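Endo-beta-1,2-glucanase (Talaromyces funiculosus, PDB 6IMV) hydrolyses beta-1,2-glucan chains at internal glucosidic bonds, as a fungal endo-acting enzyme of a newly recognised glycoside hydrolase family. Local coordinates at residues A[406-411]-A[493-498]; A[29-34]-A[392-397]; A[34-39]-A[100-105]; A[86-91]-A[170-175]. All blocks are in the same frame, centred on the assembly; numbering follows the deposited sequence.

The four contacts illustrate how chemistry follows depth in a fold. Contact 4 is buried near the centre of the chain and joins two helices through apolar side chains, several of them alanine or valine, without a hydrogen bond between them. Contacts 2 and 3 share helix 30-41 and its residue I34. The first is a partly exposed meeting of helix starts, largely aliphatic; the second wedges an arginine between an amide and a phenylalanine. Contact 3 also touches contact 4, where F103 and L104 pack on L89. Contact 1 lies furthest out, about 25 Å from the chain centre to its own centre, and joins two loops by a lysine stem and a water.

Contact 1. Residues A[406-411]-A[493-498]; sequences IGKKMQ and VPDTGL
The type II beta turn from G407 to M410, between helix 394-405 and strand 411-412, receives the C-terminal tail of the chain, with G407 against V493 and K408 against L498. At the first corner of this turn, K408 has the largest share of the junction. Its CB is 3.7 Å from L498 CB, and its CG comes within 3.3 Å of L498 O. A bend in the chain (chi2 -66°) keeps CD beside that same carbonyl. D495 has two conformers. In the one described, K408 CE lies 3.4 Å from D495 OD2, while K408 NZ stays 4.3 Å from that oxygen, too far for a salt bridge, and OD1 accepts from G497 N in an Asx turn. Replacing K408 by an alanine would probably open a gap beside the L498 carbonyl and, in this conformer, take away the positive charge near the D495 carboxylate. K409 also leans on L498 with its aliphatic stem, but its NZ is held by V499 O and W66 O. Next to V493 the fit is close: G407 CA is 4.0 Å from V493 CB, leaving little room for a side chain at the glycine. One water joins the backbones, accepting from K408 N and donating to P494 O, both at 2.9 Å.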
loop_
_atom_site.group_PDB
_atom_site.type_symbol
_atom_site.label_atom_id
_atom_site.label_comp_id
_atom_site.label_asym_id
_atom_site.label_seq_id
_atom_site.Cartn_x
_atom_site.Cartn_y
_atom_site.Cartn_z
ATOM N N ILE A 406 -9.847 14.331 12.862
ATOM C CA ILE A 406 -10.660 15.129 13.783
ATOM C C ILE A 406 -12.151 15.067 13.420
ATOM O O ILE A 406 -13.001 15.353 14.261
ATOM C CB ILE A 406 -10.102 16.561 13.821
ATOM C CG1 ILE A 406 -8.832 16.567 14.665
ATOM C CG2 ILE A 406 -11.115 17.565 14.331
ATOM C CD1 ILE A 406 -8.065 17.834 14.562
ATOM N N GLY A 407 -12.481 14.686 12.182
ATOM C CA GLY A 407 -13.894 14.417 11.823
ATOM C C GLY A 407 -14.533 13.466 12.820
ATOM O O GLY A 407 -13.851 12.643 13.431
ATOM N N LYS A 408 -15.845 13.601 13.035
ATOM C CA LYS A 408 -16.539 12.730 13.977
ATOM C C LYS A 408 -16.321 11.270 13.573
ATOM O O LYS A 408 -16.400 10.934 12.393
ATOM C CB LYS A 408 -18.032 13.066 14.044
ATOM C CG LYS A 408 -18.335 14.414 14.672
ATOM C CD LYS A 408 -17.962 14.459 16.125
ATOM C CE LYS A 408 -17.992 15.856 16.688
ATOM N NZ LYS A 408 -17.332 15.882 18.018
ATOM N N LYS A 409 -16.008 10.442 14.581
ATOM C CA LYS A 409 -15.815 8.990 14.481
ATOM C C LYS A 409 -14.551 8.618 13.692
ATOM O O LYS A 409 -14.407 7.478 13.325
ATOM C CB LYS A 409 -17.009 8.299 13.811
ATOM C CG LYS A 409 -18.389 8.725 14.284
ATOM C CD LYS A 409 -19.510 8.001 13.549
ATOM C CE LYS A 409 -19.955 6.743 14.257
ATOM N NZ LYS A 409 -20.811 7.033 15.438
ATOM N N MET A 410 -13.621 9.552 13.476
ATOM C CA MET A 410 -12.514 9.287 12.562
ATOM C C MET A 410 -11.251 8.835 13.313
ATOM O O MET A 410 -10.244 8.508 12.676
ATOM C CB MET A 410 -12.241 10.498 11.669
ATOM C CG MET A 410 -13.264 10.619 10.543
ATOM S SD MET A 410 -13.345 9.086 9.544
ATOM C CE MET A 410 -11.785 9.172 8.666
ATOM N N GLN A 411 -11.324 8.757 14.645
ATOM C CA GLN A 411 -10.382 7.967 15.438
ATOM C C GLN A 411 -11.150 6.909 16.232
ATOM O O GLN A 411 -12.330 7.090 16.599
ATOM C CB GLN A 411 -9.558 8.821 16.405
ATOM C CG GLN A 411 -8.605 9.789 15.729
ATOM C CD GLN A 411 -7.797 10.567 16.740
ATOM O OE1 GLN A 411 -8.309 11.453 17.440
ATOM N NE2 GLN A 411 -6.517 10.228 16.835
ATOM N N VAL A 493 -13.779 19.030 8.402
ATOM C CA VAL A 493 -14.876 18.127 8.172
ATOM C C VAL A 493 -16.070 18.667 8.961
ATOM O O VAL A 493 -15.974 18.811 10.172
ATOM C CB VAL A 493 -14.537 16.680 8.588
ATOM C CG1 VAL A 493 -15.728 15.749 8.392
ATOM C CG2 VAL A 493 -13.317 16.148 7.844
ATOM N N PRO A 494 -17.217 18.992 8.321
ATOM C CA PRO A 494 -18.392 19.460 9.060
ATOM C C PRO A 494 -18.853 18.471 10.146
ATOM O O PRO A 494 -18.777 17.251 9.950
ATOM C CB PRO A 494 -19.467 19.577 7.959
ATOM C CG PRO A 494 -18.684 19.793 6.688
ATOM C CD PRO A 494 -17.456 18.927 6.868
ATOM N N ASP A 495 -19.296 19.005 11.290
ATOM C CA ASP A 495 -20.000 18.233 12.310
ATOM C C ASP A 495 -21.506 18.385 12.075
ATOM O O ASP A 495 -22.039 19.482 12.200
ATOM C CB ASP A 495 -19.655 18.695 13.728
ATOM C CG ASP A 495 -20.407 17.951 14.822
ATOM O OD1 ASP A 495 -21.136 16.975 14.503
ATOM O OD2 ASP A 495 -20.251 18.338 15.995
ATOM N N THR A 496 -22.167 17.276 11.734
ATOM C CA THR A 496 -23.573 17.277 11.356
ATOM C C THR A 496 -24.417 16.488 12.364
ATOM O O THR A 496 -25.571 16.206 12.096
ATOM C CB THR A 496 -23.752 16.679 9.955
ATOM O OG1 THR A 496 -23.373 15.300 10.015
ATOM C CG2 THR A 496 -22.938 17.405 8.909
ATOM N N GLY A 497 -23.835 16.103 13.500
ATOM C CA GLY A 497 -24.571 15.335 14.490
ATOM C C GLY A 497 -24.084 13.899 14.662
ATOM O O GLY A 497 -24.581 13.184 15.537
ATOM N N LEU A 498 -23.115 13.456 13.851
ATOM C CA LEU A 498 -22.436 12.192 14.140
ATOM C C LEU A 498 -21.764 12.308 15.508
ATOM O O LEU A 498 -21.239 13.359 15.849
ATOM C CB LEU A 498 -21.386 11.878 13.066
ATOM C CG LEU A 498 -21.912 11.560 11.671
ATOM C CD1 LEU A 498 -20.765 11.191 10.746
ATOM C CD2 LEU A 498 -22.954 10.450 11.709
HETATM O O HOH W 1 -17.753 14.893 11.266
#

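Contact 2. Residues A[29-34]-A[392-397]; sequences NPSKFI and FDKGVG
The pyrrolidine ring of P30 meets the backbone of G395 through its CB and CG atoms, CG lying 3.8 Å from G395 CA. The planar groups nearby cap the N-termini of the two helices instead. Above the carbonyl plane of the N29 amide, 71° out of it, K32 N reaches N29 OD1 at 3.2 Å. The D393 carboxylate is used in a similar manner: V396 N bonds to D393 OD1 from above its plane, 59° out of it, in a nearly straight bond of 3.0 Å. N29 and D393 are thus the N-caps of two helices that meet by their first turns. The absence of a side chain at G395 suits this approach, since even a CB would come tightly against P30 CG. K394 fills the rest of the contact. Its CG stands between the backbone N and the carbonyl carbon (chi1 64°), and the extended chain beyond crosses I34 at about a right angle. I34 CD1 lies 3.9 Å from K394 CB, whereas K394 CG packs 4.1 Å from P30 CB. At the end of the lysine, NZ is 3.8 Å from S31 OG, a loose approach. Deeper in, I34 and F33 of helix 30-41 both rest on M398 of helix 394-405, the F33 ring meets Y21 and F17 edge-to-face, and F392 turns to helix 318-337.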
loop_
_atom_site.group_PDB
_atom_site.type_symbol
_atom_site.label_atom_id
_atom_site.label_comp_id
_atom_site.label_asym_id
_atom_site.label_seq_id
_atom_site.Cartn_x
_atom_site.Cartn_y
_atom_site.Cartn_z
ATOM N N ASN A 29 6.146 20.343 15.557
ATOM C CA ASN A 29 6.790 19.115 16.040
ATOM C C ASN A 29 6.112 17.893 15.428
ATOM O O ASN A 29 5.390 17.175 16.108
ATOM C CB ASN A 29 6.787 19.036 17.569
ATOM C CG ASN A 29 7.708 17.956 18.107
ATOM O OD1 ASN A 29 8.249 17.140 17.349
ATOM N ND2 ASN A 29 7.887 17.943 19.422
ATOM N N PRO A 30 6.345 17.595 14.137
ATOM C CA PRO A 30 5.701 16.448 13.492
ATOM C C PRO A 30 5.982 15.125 14.212
ATOM O O PRO A 30 5.108 14.270 14.291
ATOM C CB PRO A 30 6.305 16.437 12.081
ATOM C CG PRO A 30 6.757 17.864 11.849
ATOM C CD PRO A 30 7.188 18.365 13.213
ATOM N N SER A 31 7.211 14.972 14.713
ATOM C CA SER A 31 7.649 13.737 15.362
ATOM C C SER A 31 6.786 13.416 16.582
ATOM O O SER A 31 6.440 12.255 16.804
ATOM C CB SER A 31 9.098 13.800 15.727
ATOM O OG SER A 31 9.870 13.659 14.555
ATOM N N LYS A 32 6.458 14.439 17.372
ATOM C CA LYS A 32 5.684 14.221 18.566
ATOM C C LYS A 32 4.301 13.684 18.182
ATOM O O LYS A 32 3.795 12.737 18.794
ATOM C CB LYS A 32 5.544 15.494 19.409
ATOM C CG LYS A 32 4.727 15.267 20.671
ATOM C CD LYS A 32 4.594 16.450 21.597
ATOM C CE LYS A 32 3.526 16.175 22.633
ATOM N NZ LYS A 32 3.352 17.325 23.547
ATOM N N PHE A 33 3.684 14.316 17.183
ATOM C CA PHE A 33 2.363 13.905 16.707
ATOM C C PHE A 33 2.442 12.479 16.146
ATOM O O PHE A 33 1.619 11.645 16.460
ATOM C CB PHE A 33 1.834 14.890 15.662
ATOM C CG PHE A 33 0.415 14.609 15.226
ATOM C CD1 PHE A 33 -0.662 15.007 16.005
ATOM C CD2 PHE A 33 0.160 13.937 14.044
ATOM C CE1 PHE A 33 -1.963 14.743 15.605
ATOM C CE2 PHE A 33 -1.142 13.662 13.648
ATOM C CZ PHE A 33 -2.203 14.060 14.431
ATOM N N ILE A 34 3.475 12.211 15.343
ATOM C CA ILE A 34 3.631 10.902 14.694
ATOM C C ILE A 34 3.785 9.800 15.754
ATOM O O ILE A 34 3.311 8.681 15.566
ATOM C CB ILE A 34 4.800 10.946 13.695
ATOM C CG1 ILE A 34 4.377 11.654 12.409
ATOM C CG2 ILE A 34 5.357 9.560 13.427
ATOM C CD1 ILE A 34 5.517 12.064 11.516
ATOM N N PHE A 392 7.409 13.132 1.398
ATOM C CA PHE A 392 8.077 14.406 1.086
ATOM C C PHE A 392 8.083 15.375 2.273
ATOM O O PHE A 392 9.029 16.149 2.426
ATOM C CB PHE A 392 7.442 15.065 -0.144
ATOM C CG PHE A 392 7.860 14.394 -1.425
ATOM C CD1 PHE A 392 9.118 14.636 -1.955
ATOM C CD2 PHE A 392 7.031 13.485 -2.062
ATOM C CE1 PHE A 392 9.532 13.992 -3.105
ATOM C CE2 PHE A 392 7.444 12.841 -3.218
ATOM C CZ PHE A 392 8.696 13.096 -3.735
ATOM N N ASP A 393 7.018 15.376 3.074
ATOM C CA ASP A 393 6.882 16.350 4.149
ATOM C C ASP A 393 5.932 15.778 5.203
ATOM O O ASP A 393 4.727 15.849 5.063
ATOM C CB ASP A 393 6.411 17.689 3.574
ATOM C CG ASP A 393 6.338 18.821 4.578
ATOM O OD1 ASP A 393 6.106 18.540 5.784
ATOM O OD2 ASP A 393 6.517 19.985 4.144
ATOM N N LYS A 394 6.499 15.213 6.271
ATOM C CA LYS A 394 5.713 14.492 7.253
ATOM C C LYS A 394 4.819 15.460 8.047
ATOM O O LYS A 394 3.750 15.054 8.471
ATOM C CB LYS A 394 6.606 13.564 8.081
ATOM C CG LYS A 394 7.672 14.206 8.950
ATOM C CD LYS A 394 8.713 13.189 9.395
ATOM C CE LYS A 394 9.502 13.680 10.593
ATOM N NZ LYS A 394 10.574 12.722 10.953
ATOM N N GLY A 395 5.226 16.727 8.197
ATOM C CA GLY A 395 4.401 17.726 8.856
ATOM C C GLY A 395 3.120 17.993 8.083
ATOM O O GLY A 395 2.014 17.928 8.635
ATOM N N VAL A 396 3.279 18.288 6.792
ATOM C CA VAL A 396 2.149 18.583 5.932
ATOM C C VAL A 396 1.262 17.331 5.844
ATOM O O VAL A 396 0.052 17.427 6.035
ATOM C CB VAL A 396 2.598 19.093 4.547
ATOM C CG1 VAL A 396 1.438 19.159 3.574
ATOM C CG2 VAL A 396 3.281 20.451 4.640
ATOM N N GLY A 397 1.886 16.170 5.600
ATOM C CA GLY A 397 1.195 14.881 5.592
ATOM C C GLY A 397 0.309 14.702 6.815
ATOM O O GLY A 397 -0.891 14.412 6.710
#

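Contact 3. Residues A[34-39]-A[100-105]; sequences INDVLF and AARFLS
R102 of helix 98-104 projects toward helix 30-41 as a knob into a hole formed by N35, D36, L38 and F39; the axes of segments 34-39 and 100-104 approach to 8.2 Å and run broadly the same way. The N35 amide lies over one face of the guanidinium, the planes only 12° apart, with ND2 3.1 Å above the plane and offset toward the rim. On the opposite face F39 CD1 sits over the centre, its ring tilted 42° from the guanidinium. A bend at chi2 (74°) starts the arginine chain on its way into this gap. In the guanidinium plane, R102 NE gives a fairly straight 2.9 Å hydrogen bond to N35 O, and R102 NH2 adds a weak one to the same oxygen. D36 lies alongside, its OD1 4.0 Å from R102 NH2 in a long salt bridge, while its OD2 is bonded to Y21 OH. Replacing R102 by an alanine would probably deprive N35 O of both side-chain donors, leave D36 without this positive partner and open a gap between the N35 amide and the F39 ring. L38 CB also packs 3.8 Å from R102 CG, and F103 CA makes a C-H...O contact of 3.5 Å with L38 O.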
loop_
_atom_site.group_PDB
_atom_site.type_symbol
_atom_site.label_atom_id
_atom_site.label_comp_id
_atom_site.label_asym_id
_atom_site.label_seq_id
_atom_site.Cartn_x
_atom_site.Cartn_y
_atom_site.Cartn_z
ATOM N N ILE A 34 3.475 12.211 15.343
ATOM C CA ILE A 34 3.631 10.902 14.694
ATOM C C ILE A 34 3.785 9.800 15.754
ATOM O O ILE A 34 3.311 8.681 15.566
ATOM C CB ILE A 34 4.800 10.946 13.695
ATOM C CG1 ILE A 34 4.377 11.654 12.409
ATOM C CG2 ILE A 34 5.357 9.560 13.427
ATOM C CD1 ILE A 34 5.517 12.064 11.516
ATOM N N ASN A 35 4.446 10.134 16.869
ATOM C CA ASN A 35 4.634 9.207 17.982
ATOM C C ASN A 35 3.274 8.768 18.542
ATOM O O ASN A 35 3.093 7.603 18.928
ATOM C CB ASN A 35 5.515 9.863 19.048
ATOM C CG ASN A 35 5.913 8.935 20.163
ATOM O OD1 ASN A 35 6.558 7.922 19.915
ATOM N ND2 ASN A 35 5.557 9.298 21.380
ATOM N N ASP A 36 2.318 9.702 18.600
ATOM C CA ASP A 36 0.962 9.393 19.058
ATOM C C ASP A 36 0.242 8.528 18.013
ATOM O O ASP A 36 -0.422 7.551 18.371
ATOM C CB ASP A 36 0.186 10.667 19.387
ATOM C CG ASP A 36 0.656 11.310 20.682
ATOM O OD1 ASP A 36 1.432 10.661 21.403
ATOM O OD2 ASP A 36 0.251 12.447 20.958
ATOM N N VAL A 37 0.404 8.896 16.737
ATOM C CA VAL A 37 -0.213 8.194 15.617
ATOM C C VAL A 37 0.184 6.711 15.644
ATOM O O VAL A 37 -0.680 5.831 15.584
ATOM C CB VAL A 37 0.144 8.843 14.269
ATOM C CG1 VAL A 37 -0.252 7.946 13.099
ATOM C CG2 VAL A 37 -0.478 10.216 14.133
ATOM N N LEU A 38 1.489 6.448 15.746
ATOM C CA LEU A 38 2.017 5.091 15.664
ATOM C C LEU A 38 1.471 4.224 16.802
ATOM O O LEU A 38 1.186 3.044 16.593
ATOM C CB LEU A 38 3.544 5.144 15.704
ATOM C CG LEU A 38 4.216 5.649 14.435
ATOM C CD1 LEU A 38 5.676 5.983 14.708
ATOM C CD2 LEU A 38 4.084 4.630 13.315
ATOM N N PHE A 39 1.360 4.809 18.002
ATOM C CA PHE A 39 0.872 4.105 19.200
ATOM C C PHE A 39 -0.525 3.533 18.933
ATOM O O PHE A 39 -0.768 2.343 19.137
ATOM C CB PHE A 39 0.847 5.028 20.422
ATOM C CG PHE A 39 0.380 4.366 21.691
ATOM C CD1 PHE A 39 1.274 3.667 22.487
ATOM C CD2 PHE A 39 -0.953 4.411 22.080
ATOM C CE1 PHE A 39 0.852 3.036 23.650
ATOM C CE2 PHE A 39 -1.377 3.783 23.242
ATOM C CZ PHE A 39 -0.473 3.097 24.025
ATOM N N ALA A 100 8.870 1.522 14.417
ATOM C CA ALA A 100 8.151 0.264 14.215
ATOM C C ALA A 100 7.814 -0.383 15.570
ATOM O O ALA A 100 6.782 -1.027 15.704
ATOM C CB ALA A 100 8.942 -0.673 13.340
ATOM N N ALA A 101 8.692 -0.205 16.567
ATOM C CA ALA A 101 8.497 -0.748 17.920
ATOM C C ALA A 101 7.387 0.022 18.650
ATOM O O ALA A 101 6.623 -0.563 19.412
ATOM C CB ALA A 101 9.798 -0.697 18.696
ATOM N N ARG A 102 7.304 1.335 18.418
ATOM C CA ARG A 102 6.216 2.163 18.965
ATOM C C ARG A 102 4.857 1.634 18.478
ATOM O O ARG A 102 3.896 1.653 19.227
ATOM C CB ARG A 102 6.411 3.628 18.574
ATOM C CG ARG A 102 5.307 4.563 19.043
ATOM C CD ARG A 102 5.378 4.839 20.524
ATOM N NE ARG A 102 4.491 5.946 20.857
ATOM C CZ ARG A 102 4.088 6.237 22.086
ATOM N NH1 ARG A 102 4.576 5.580 23.124
ATOM N NH2 ARG A 102 3.183 7.180 22.263
ATOM N N PHE A 103 4.813 1.166 17.224
ATOM C CA PHE A 103 3.640 0.506 16.628
ATOM C C PHE A 103 3.435 -0.884 17.237
ATOM O O PHE A 103 2.351 -1.175 17.749
ATOM C CB PHE A 103 3.800 0.433 15.106
ATOM C CG PHE A 103 2.686 -0.266 14.363
ATOM C CD1 PHE A 103 2.655 -1.648 14.263
ATOM C CD2 PHE A 103 1.690 0.458 13.722
ATOM C CE1 PHE A 103 1.646 -2.291 13.560
ATOM C CE2 PHE A 103 0.678 -0.186 13.023
ATOM C CZ PHE A 103 0.664 -1.557 12.937
ATOM N N LEU A 104 4.459 -1.746 17.153
ATOM C CA LEU A 104 4.306 -3.191 17.442
ATOM C C LEU A 104 4.281 -3.462 18.949
ATOM O O LEU A 104 3.594 -4.376 19.392
ATOM C CB LEU A 104 5.463 -3.985 16.823
ATOM C CG LEU A 104 5.142 -4.902 15.645
ATOM C CD1 LEU A 104 6.246 -5.937 15.470
ATOM C CD2 LEU A 104 3.800 -5.600 15.807
ATOM N N SER A 105 5.098 -2.727 19.713
ATOM C CA SER A 105 5.425 -3.123 21.088
ATOM C C SER A 105 5.836 -1.904 21.909
ATOM O O SER A 105 6.959 -1.850 22.420
ATOM C CB SER A 105 6.510 -4.170 21.058
ATOM O OG SER A 105 6.542 -4.865 22.290
HETATM O O HOH W 2 0.747 0.443 19.777
#

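Contact 4. Residues A[86-91]-A[170-175]; sequences QVMLYA and LWAVYA
With CG1 anti to the backbone N (chi1 165°), V87 sets this methyl against the backbone of A172, 3.4 Å from A172 O. M88 differs, with CG anti to the carbonyl carbon (chi1 -80°), which brings CG to 3.7 Å from A172 CB. The A172 methyl is thereby flanked by two neighbours, V87 CG1 lying 3.8 Å from A172 CB. The same V87 methyl also reaches V173, with CG2 of that valine 4.2 Å away from V87 CG1. Segments 86-91 and 170-175 run almost parallel, 14° apart with axes 8.4 Å apart, and are consistent with neighbouring inner helices of an (alpha/alpha)6 barrel, the fold associated with this enzyme family. Alanines permit the close spacing: one turn beyond V87, A91 CB meets A175 CB at 4.5 Å. Helix 112-133 packs on V87 and Y90, and helix 186-210 on L170, V173 and Y174, while V447 touches both M88 and A175. Within helix 80-94, Q86 NE2 donates to Y90 OH at 2.9 Å, the hydroxyl lying close to the Q86 amide plane, and Q86 OE1 is bonded to K123 NZ. The Y90 hydroxyl has a further hydrogen bond with H45 NE2.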
loop_
_atom_site.group_PDB
_atom_site.type_symbol
_atom_site.label_atom_id
_atom_site.label_comp_id
_atom_site.label_asym_id
_atom_site.label_seq_id
_atom_site.Cartn_x
_atom_site.Cartn_y
_atom_site.Cartn_z
ATOM N N GLN A 86 1.979 -5.569 5.822
ATOM C CA GLN A 86 2.335 -6.253 7.050
ATOM C C GLN A 86 3.830 -6.609 7.025
ATOM O O GLN A 86 4.553 -6.372 7.992
ATOM C CB GLN A 86 1.452 -7.492 7.194
ATOM C CG GLN A 86 1.706 -8.313 8.447
ATOM C CD GLN A 86 0.869 -9.569 8.465
ATOM O OE1 GLN A 86 0.372 -10.020 7.437
ATOM N NE2 GLN A 86 0.715 -10.152 9.641
ATOM N N VAL A 87 4.293 -7.146 5.895
ATOM C CA VAL A 87 5.677 -7.588 5.755
ATOM C C VAL A 87 6.620 -6.379 5.826
ATOM O O VAL A 87 7.656 -6.448 6.499
ATOM C CB VAL A 87 5.870 -8.441 4.485
ATOM C CG1 VAL A 87 7.340 -8.618 4.121
ATOM C CG2 VAL A 87 5.196 -9.797 4.641
ATOM N N MET A 88 6.256 -5.278 5.160
ATOM C CA MET A 88 7.071 -4.057 5.183
ATOM C C MET A 88 7.226 -3.562 6.629
ATOM O O MET A 88 8.322 -3.180 7.045
ATOM C CB MET A 88 6.453 -2.953 4.314
ATOM C CG MET A 88 6.736 -3.124 2.843
ATOM S SD MET A 88 6.176 -1.717 1.841
ATOM C CE MET A 88 4.446 -2.113 1.663
ATOM N N LEU A 89 6.126 -3.568 7.393
ATOM C CA LEU A 89 6.151 -3.169 8.807
ATOM C C LEU A 89 7.131 -4.076 9.563
ATOM O O LEU A 89 7.945 -3.591 10.352
ATOM C CB LEU A 89 4.733 -3.268 9.371
ATOM C CG LEU A 89 4.482 -2.815 10.808
ATOM C CD1 LEU A 89 4.788 -3.912 11.805
ATOM C CD2 LEU A 89 5.223 -1.546 11.174
ATOM N N TYR A 90 7.036 -5.390 9.315
ATOM C CA TYR A 90 7.869 -6.379 9.994
ATOM C C TYR A 90 9.348 -6.229 9.610
ATOM O O TYR A 90 10.214 -6.547 10.425
ATOM C CB TYR A 90 7.376 -7.803 9.727
ATOM C CG TYR A 90 6.036 -8.152 10.322
ATOM C CD1 TYR A 90 5.488 -7.451 11.383
ATOM C CD2 TYR A 90 5.312 -9.212 9.809
ATOM C CE1 TYR A 90 4.248 -7.789 11.901
ATOM C CE2 TYR A 90 4.075 -9.566 10.320
ATOM C CZ TYR A 90 3.542 -8.859 11.378
ATOM O OH TYR A 90 2.323 -9.213 11.861
ATOM N N ALA A 91 9.632 -5.761 8.390
ATOM C CA ALA A 91 11.005 -5.522 7.956
ATOM C C ALA A 91 11.639 -4.448 8.850
ATOM O O ALA A 91 12.755 -4.634 9.342
ATOM C CB ALA A 91 11.049 -5.154 6.494
ATOM N N LEU A 170 6.298 -9.274 -3.197
ATOM C CA LEU A 170 7.616 -9.830 -3.480
ATOM C C LEU A 170 8.728 -8.860 -3.063
ATOM O O LEU A 170 9.709 -9.282 -2.430
ATOM C CB LEU A 170 7.698 -10.210 -4.959
ATOM C CG LEU A 170 6.933 -11.480 -5.308
ATOM C CD1 LEU A 170 6.723 -11.597 -6.809
ATOM C CD2 LEU A 170 7.656 -12.701 -4.756
ATOM N N TRP A 171 8.573 -7.569 -3.369
ATOM C CA TRP A 171 9.597 -6.578 -2.986
ATOM C C TRP A 171 9.546 -6.331 -1.472
ATOM O O TRP A 171 10.563 -5.989 -0.874
ATOM C CB TRP A 171 9.474 -5.290 -3.812
ATOM C CG TRP A 171 9.875 -5.491 -5.241
ATOM C CD1 TRP A 171 9.042 -5.569 -6.319
ATOM C CD2 TRP A 171 11.210 -5.687 -5.753
ATOM N NE1 TRP A 171 9.765 -5.789 -7.459
ATOM C CE2 TRP A 171 11.096 -5.862 -7.145
ATOM C CE3 TRP A 171 12.483 -5.727 -5.173
ATOM C CZ2 TRP A 171 12.200 -6.070 -7.967
ATOM C CZ3 TRP A 171 13.580 -5.946 -5.979
ATOM C CH2 TRP A 171 13.438 -6.101 -7.359
ATOM N N ALA A 172 8.380 -6.528 -0.843
ATOM C CA ALA A 172 8.289 -6.403 0.617
ATOM C C ALA A 172 9.102 -7.527 1.281
ATOM O O ALA A 172 9.850 -7.291 2.230
ATOM C CB ALA A 172 6.850 -6.402 1.068
ATOM N N VAL A 173 8.963 -8.746 0.756
ATOM C CA VAL A 173 9.694 -9.917 1.255
ATOM C C VAL A 173 11.197 -9.729 1.011
ATOM O O VAL A 173 12.008 -10.076 1.858
ATOM C CB VAL A 173 9.153 -11.226 0.648
ATOM C CG1 VAL A 173 10.089 -12.406 0.896
ATOM C CG2 VAL A 173 7.759 -11.541 1.173
ATOM N N TYR A 174 11.544 -9.183 -0.156
ATOM C CA TYR A 174 12.923 -8.843 -0.537
ATOM C C TYR A 174 13.536 -7.935 0.542
ATOM O O TYR A 174 14.636 -8.213 1.051
ATOM C CB TYR A 174 12.890 -8.209 -1.930
ATOM C CG TYR A 174 14.199 -8.032 -2.658
ATOM C CD1 TYR A 174 14.663 -9.002 -3.535
ATOM C CD2 TYR A 174 14.916 -6.850 -2.565
ATOM C CE1 TYR A 174 15.827 -8.821 -4.265
ATOM C CE2 TYR A 174 16.084 -6.652 -3.289
ATOM C CZ TYR A 174 16.547 -7.644 -4.137
ATOM O OH TYR A 174 17.695 -7.450 -4.854
ATOM N N ALA A 175 12.797 -6.887 0.929
ATOM C CA ALA A 175 13.198 -5.964 2.017
ATOM C C ALA A 175 13.365 -6.708 3.348
ATOM O O ALA A 175 14.362 -6.509 4.058
ATOM C CB ALA A 175 12.190 -4.857 2.166
#